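Local coordinates for sulfatase (sulfuric ester hydrolase) protein (Agrobacterium radiobacter, PDB 4UPH), which belongs to the sulfatase family of the alkaline phosphatase clan and holds a magnesium ion, at residues 404-409 and 422-428; 475-480 and 512-517. All blocks are in the same frame, centred on the assembly; numbering follows the deposited sequence.

Interaction 1: residues 404-409 and 422-428; sequences ADIFPT and LDGGTLV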
loop_
_atom_site.group_PDB
_atom_site.type_symbol
_atom_site.label_atom_id
_atom_site.label_comp_id
_atom_site.label_asym_id
_atom_site.label_seq_id
_atom_site.Cartn_x
_atom_site.Cartn_y
_atom_site.Cartn_z
ATOM N N ALA A 404 4.266 6.064 14.853
ATOM C CA ALA A 404 3.025 5.419 14.394
ATOM C C ALA A 404 2.177 4.847 15.543
ATOM O O ALA A 404 1.028 4.474 15.325
ATOM C CB ALA A 404 3.364 4.298 13.406
ATOM N N ASP A 405 2.771 4.702 16.737
ATOM C CA ASP A 405 2.154 4.123 17.934
ATOM C C ASP A 405 1.375 5.118 18.764
ATOM O O ASP A 405 0.549 4.687 19.563
ATOM C CB ASP A 405 3.231 3.464 18.820
ATOM C CG ASP A 405 3.980 2.309 18.180
ATOM O OD1 ASP A 405 3.378 1.593 17.325
ATOM O OD2 ASP A 405 5.140 2.079 18.562
ATOM N N ILE A 406 1.645 6.432 18.596
ATOM C CA ILE A 406 1.006 7.498 19.369
ATOM C C ILE A 406 -0.509 7.545 19.189
ATOM O O ILE A 406 -1.235 7.572 20.192
ATOM C CB ILE A 406 1.672 8.869 19.104
ATOM C CG1 ILE A 406 3.232 8.799 19.293
ATOM C CG2 ILE A 406 1.027 9.998 19.950
ATOM C CD1 ILE A 406 3.797 8.236 20.626
ATOM N N PHE A 407 -0.993 7.575 17.930
ATOM C CA PHE A 407 -2.436 7.648 17.658
ATOM C C PHE A 407 -3.120 6.391 18.183
ATOM O O PHE A 407 -4.022 6.572 18.975
ATOM C CB PHE A 407 -2.748 7.992 16.164
ATOM C CG PHE A 407 -4.215 8.072 15.784
ATOM C CD1 PHE A 407 -5.151 8.644 16.650
ATOM C CD2 PHE A 407 -4.655 7.623 14.548
ATOM C CE1 PHE A 407 -6.502 8.716 16.299
ATOM C CE2 PHE A 407 -6.008 7.711 14.188
ATOM C CZ PHE A 407 -6.926 8.245 15.067
ATOM N N PRO A 408 -2.644 5.140 17.899
ATOM C CA PRO A 408 -3.252 3.938 18.549
ATOM C C PRO A 408 -3.291 3.984 20.086
ATOM O O PRO A 408 -4.280 3.549 20.676
ATOM C CB PRO A 408 -2.355 2.782 18.078
ATOM C CG PRO A 408 -1.736 3.282 16.807
ATOM C CD PRO A 408 -1.554 4.748 16.969
ATOM N N THR A 409 -2.245 4.537 20.729
ATOM C CA THR A 409 -2.149 4.687 22.195
ATOM C C THR A 409 -3.294 5.557 22.700
ATOM O O THR A 409 -3.987 5.152 23.636
ATOM C CB THR A 409 -0.765 5.262 22.590
ATOM O OG1 THR A 409 0.213 4.340 22.154
ATOM C CG2 THR A 409 -0.618 5.456 24.065
ATOM N N LEU A 422 -4.627 1.254 11.120
ATOM C CA LEU A 422 -3.494 1.994 11.688
ATOM C C LEU A 422 -2.296 1.073 11.639
ATOM O O LEU A 422 -2.460 -0.136 11.728
ATOM C CB LEU A 422 -3.738 2.489 13.137
ATOM C CG LEU A 422 -4.912 3.453 13.400
ATOM C CD1 LEU A 422 -4.923 3.899 14.840
ATOM C CD2 LEU A 422 -4.894 4.656 12.476
ATOM N N ASP A 423 -1.098 1.609 11.470
ATOM C CA ASP A 423 0.098 0.772 11.401
ATOM C C ASP A 423 0.746 0.543 12.758
ATOM O O ASP A 423 1.349 -0.520 12.972
ATOM C CB ASP A 423 1.079 1.349 10.381
ATOM C CG ASP A 423 0.601 1.177 8.965
ATOM O OD1 ASP A 423 0.304 0.032 8.581
ATOM O OD2 ASP A 423 0.598 2.166 8.220
ATOM N N GLY A 424 0.649 1.544 13.648
ATOM C CA GLY A 424 1.190 1.447 14.990
ATOM C C GLY A 424 0.349 0.580 15.913
ATOM O O GLY A 424 -0.747 0.133 15.547
ATOM N N GLY A 425 0.874 0.353 17.120
ATOM C CA GLY A 425 0.213 -0.413 18.165
ATOM C C GLY A 425 0.111 0.406 19.442
ATOM O O GLY A 425 0.897 1.335 19.640
ATOM N N THR A 426 -0.865 0.077 20.316
ATOM C CA THR A 426 -1.037 0.754 21.598
ATOM C C THR A 426 0.137 0.513 22.562
ATOM O O THR A 426 0.632 -0.608 22.711
ATOM C CB THR A 426 -2.388 0.442 22.248
ATOM O OG1 THR A 426 -2.429 1.147 23.500
ATOM C CG2 THR A 426 -2.627 -1.076 22.461
ATOM N N LEU A 427 0.575 1.599 23.196
ATOM C CA LEU A 427 1.684 1.589 24.154
ATOM C C LEU A 427 1.110 1.510 25.586
ATOM O O LEU A 427 1.879 1.507 26.554
ATOM C CB LEU A 427 2.559 2.853 24.009
ATOM C CG LEU A 427 3.301 3.071 22.690
ATOM C CD1 LEU A 427 3.901 4.478 22.636
ATOM C CD2 LEU A 427 4.403 2.049 22.508
ATOM N N VAL A 428 -0.232 1.447 25.717
ATOM C CA VAL A 428 -0.907 1.364 27.017
ATOM C C VAL A 428 -0.328 0.193 27.859
ATOM O O VAL A 428 0.093 0.473 28.997
ATOM C CB VAL A 428 -2.458 1.368 26.910
ATOM C CG1 VAL A 428 -3.131 1.015 28.240
ATOM C CG2 VAL A 428 -2.962 2.714 26.375
#

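Interaction 2: residues 475-480 and 512-517; sequences DERFKY and VRLGYA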
loop_
_atom_site.group_PDB
_atom_site.type_symbol
_atom_site.label_atom_id
_atom_site.label_comp_id
_atom_site.label_asym_id
_atom_site.label_seq_id
_atom_site.Cartn_x
_atom_site.Cartn_y
_atom_site.Cartn_z
ATOM N N ASP A 475 17.048 -3.748 14.083
ATOM C CA ASP A 475 16.921 -4.363 15.385
ATOM C C ASP A 475 18.169 -4.025 16.228
ATOM O O ASP A 475 18.828 -3.028 15.966
ATOM C CB ASP A 475 16.540 -5.870 15.332
ATOM C CG ASP A 475 17.438 -6.856 14.602
ATOM O OD1 ASP A 475 18.684 -6.671 14.623
ATOM O OD2 ASP A 475 16.920 -7.902 14.162
ATOM N N GLU A 476 18.426 -4.774 17.275
ATOM C CA GLU A 476 19.554 -4.544 18.172
ATOM C C GLU A 476 20.873 -4.956 17.541
ATOM O O GLU A 476 21.905 -4.350 17.846
ATOM C CB GLU A 476 19.323 -5.269 19.507
ATOM C CG GLU A 476 18.836 -6.722 19.382
ATOM C CD GLU A 476 17.509 -7.034 18.688
ATOM O OE1 GLU A 476 16.453 -6.543 19.150
ATOM O OE2 GLU A 476 17.525 -7.812 17.708
ATOM N N ARG A 477 20.830 -5.920 16.608
ATOM C CA ARG A 477 22.043 -6.402 15.981
ATOM C C ARG A 477 22.250 -5.942 14.522
ATOM O O ARG A 477 23.394 -5.703 14.153
ATOM C CB ARG A 477 22.153 -7.932 16.110
ATOM N N PHE A 478 21.197 -5.854 13.693
ATOM C CA PHE A 478 21.370 -5.463 12.276
ATOM C C PHE A 478 20.486 -4.333 11.808
ATOM O O PHE A 478 19.431 -4.081 12.381
ATOM C CB PHE A 478 21.188 -6.678 11.322
ATOM C CG PHE A 478 22.241 -7.762 11.426
ATOM C CD1 PHE A 478 23.472 -7.621 10.800
ATOM C CD2 PHE A 478 21.989 -8.935 12.130
ATOM C CE1 PHE A 478 24.447 -8.604 10.915
ATOM C CE2 PHE A 478 22.961 -9.935 12.229
ATOM C CZ PHE A 478 24.184 -9.760 11.623
ATOM N N LYS A 479 20.946 -3.632 10.774
ATOM C CA LYS A 479 20.190 -2.621 10.040
ATOM C C LYS A 479 20.269 -2.998 8.578
ATOM O O LYS A 479 21.361 -3.075 8.008
ATOM C CB LYS A 479 20.670 -1.174 10.244
ATOM C CG LYS A 479 19.758 -0.194 9.505
ATOM C CD LYS A 479 20.212 1.253 9.599
ATOM C CE LYS A 479 19.652 1.861 10.848
ATOM N NZ LYS A 479 20.069 3.268 11.037
ATOM N N TYR A 480 19.113 -3.280 7.997
ATOM C CA TYR A 480 18.978 -3.589 6.579
ATOM C C TYR A 480 18.174 -2.444 5.953
ATOM O O TYR A 480 17.081 -2.104 6.433
ATOM C CB TYR A 480 18.292 -4.949 6.387
ATOM C CG TYR A 480 17.958 -5.298 4.953
ATOM C CD1 TYR A 480 18.956 -5.643 4.049
ATOM C CD2 TYR A 480 16.638 -5.323 4.509
ATOM C CE1 TYR A 480 18.658 -5.969 2.728
ATOM C CE2 TYR A 480 16.326 -5.678 3.193
ATOM C CZ TYR A 480 17.341 -6.005 2.313
ATOM O OH TYR A 480 17.084 -6.367 1.028
ATOM N N VAL A 512 21.965 -13.552 6.331
ATOM C CA VAL A 512 21.515 -12.444 7.192
ATOM C C VAL A 512 20.727 -11.478 6.271
ATOM O O VAL A 512 19.567 -11.163 6.570
ATOM C CB VAL A 512 22.708 -11.737 7.913
ATOM C CG1 VAL A 512 22.283 -10.427 8.588
ATOM C CG2 VAL A 512 23.384 -12.684 8.909
ATOM N N ARG A 513 21.345 -11.087 5.117
ATOM C CA ARG A 513 20.720 -10.250 4.104
ATOM C C ARG A 513 19.391 -10.841 3.613
ATOM O O ARG A 513 18.394 -10.112 3.567
ATOM C CB ARG A 513 21.676 -10.031 2.934
ATOM C CG ARG A 513 21.086 -9.097 1.881
ATOM C CD ARG A 513 22.161 -8.653 0.952
ATOM N NE ARG A 513 21.627 -8.294 -0.353
ATOM C CZ ARG A 513 22.373 -7.982 -1.401
ATOM N NH1 ARG A 513 23.697 -7.997 -1.311
ATOM N NH2 ARG A 513 21.804 -7.662 -2.554
ATOM N N LEU A 514 19.366 -12.160 3.293
ATOM C CA LEU A 514 18.145 -12.841 2.849
ATOM C C LEU A 514 17.046 -12.843 3.918
ATOM O O LEU A 514 15.862 -12.661 3.591
ATOM C CB LEU A 514 18.447 -14.276 2.375
ATOM C CG LEU A 514 17.235 -15.120 2.021
ATOM C CD1 LEU A 514 16.512 -14.554 0.772
ATOM C CD2 LEU A 514 17.590 -16.604 1.879
ATOM N N GLY A 515 17.447 -13.031 5.178
ATOM C CA GLY A 515 16.524 -13.058 6.307
ATOM C C GLY A 515 15.820 -11.733 6.516
ATOM O O GLY A 515 14.612 -11.711 6.735
ATOM N N TYR A 516 16.573 -10.619 6.449
ATOM C CA TYR A 516 16.025 -9.278 6.618
ATOM C C TYR A 516 15.189 -8.818 5.421
ATOM O O TYR A 516 14.214 -8.082 5.614
ATOM C CB TYR A 516 17.105 -8.255 6.995
ATOM C CG TYR A 516 17.522 -8.394 8.438
ATOM C CD1 TYR A 516 16.762 -7.845 9.461
ATOM C CD2 TYR A 516 18.638 -9.147 8.787
ATOM C CE1 TYR A 516 17.102 -8.036 10.801
ATOM C CE2 TYR A 516 18.990 -9.346 10.119
ATOM C CZ TYR A 516 18.219 -8.790 11.124
ATOM O OH TYR A 516 18.589 -8.967 12.428
ATOM N N ALA A 517 15.531 -9.288 4.212
ATOM C CA ALA A 517 14.793 -8.986 2.983
ATOM C C ALA A 517 13.410 -9.613 3.055
ATOM O O ALA A 517 12.411 -8.942 2.736
ATOM C CB ALA A 517 15.558 -9.505 1.758
#

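Interaction 1: residues 404-409 and 422-428
Pro408, Thr409 and Leu422 lose nearly equal areas here, with Leu427 close behind. Pro408 lies along the loop from Leu422 to Thr426. Its CG meets Leu422 CD1 at 3.8 Å, and Pro408 CG is 3.5 Å from Gly424 C. The same leucine reaches the ring of Phe407, with Leu422 CD2 3.6 Å from Phe407 CD2. Further along the loop, Leu427 N donates to Thr409 OG1 at 3.0 Å. That hydroxyl in turn donates to Asp405 O, one helical turn back, at 2.6 Å. Leu427 CG lies 3.9 Å from Asp405 CB, and the leucine also packs on Leu382 and Ile384. Gly425 N donates to Asp405 OD1 at 2.8 Å; this carboxylate also makes a salt bridge with Arg440 and accepts from Ser402 N. The backbones touch at Gly424: its CA lies 3.0 Å from Ala404 O in a CA-H...O contact. A CB on this residue would clash with Ala404 O. Thr426 OG1 accepts from Val428 N at 3.1 Å, a capping bond, and is also hydrogen-bonded to Asp412. The loop leading to helix 428-431 thus clasps the N-terminal part of helix 406-413, beside strand 382-385 in the large mixed sheet of the alkaline-phosphatase-like sulfatase fold.

Interaction 2: residues 475-480 and 512-517
The contact packs a beta-hairpin, with an Asx turn at Asp475 in its connection, against helix 510-526. Asp475 N donates to Phe478 O at 2.9 Å across the turn. Asp475 OD1 accepts from Arg477 N at 3.0 Å and from Phe478 N at 2.8 Å. Its other oxygen, Asp475 OD2, accepts from Tyr516 OH at 2.6 Å, so one carboxylate serves both the turn and the helix. Phe478 and Tyr480 alternate with Lys479, and both point toward the helix. Val512 CG1 sits over the Phe478 ring in a CH-pi contact, 3.5 Å from the centroid. The Tyr516 ring meets Phe478 obliquely, with Phe478 CD2 3.6 Å from Tyr516 CE2. Further along, Tyr480 CB touches Tyr516 CB at 3.6 Å, and Tyr480 OH lies 3.6 Å from Ala517 CB. The short axes of 478-480 and 512-517 cross at -65° and approach to 9.2 Å, a gap filled by these side chains. Tyr480 OH hydrogen-bonds and Arg513 makes a salt bridge to Glu518 of the second subunit, so this end of the contact is part of the dimer interface. Within its own chain, strand 478-483 runs between strands 469-474 and 489-492. Their Ile473 and Leu490 also pack against the strand and helix side chains.

From the N terminus, the chain first makes the large mixed sheet. Just after its strand 400-402, interaction 1 closes a short loop: helix 406-413 runs out and the chain returns across its N-terminal part. This ties the helix to the loop leading into helix 428-431. The chain then builds the four-stranded antiparallel sheet. Interaction 2 closes a longer loop there, joining strand 478-483 to helix 510-526. The two contacts follow in series and neither nest nor cross. Their centres lie 24 Å apart. The nearest atoms of interactions 1 and 2 are about 14 Å apart. Interaction 1 sits beside the large sheet, while interaction 2 lies at the smaller sheet, next to the second subunit.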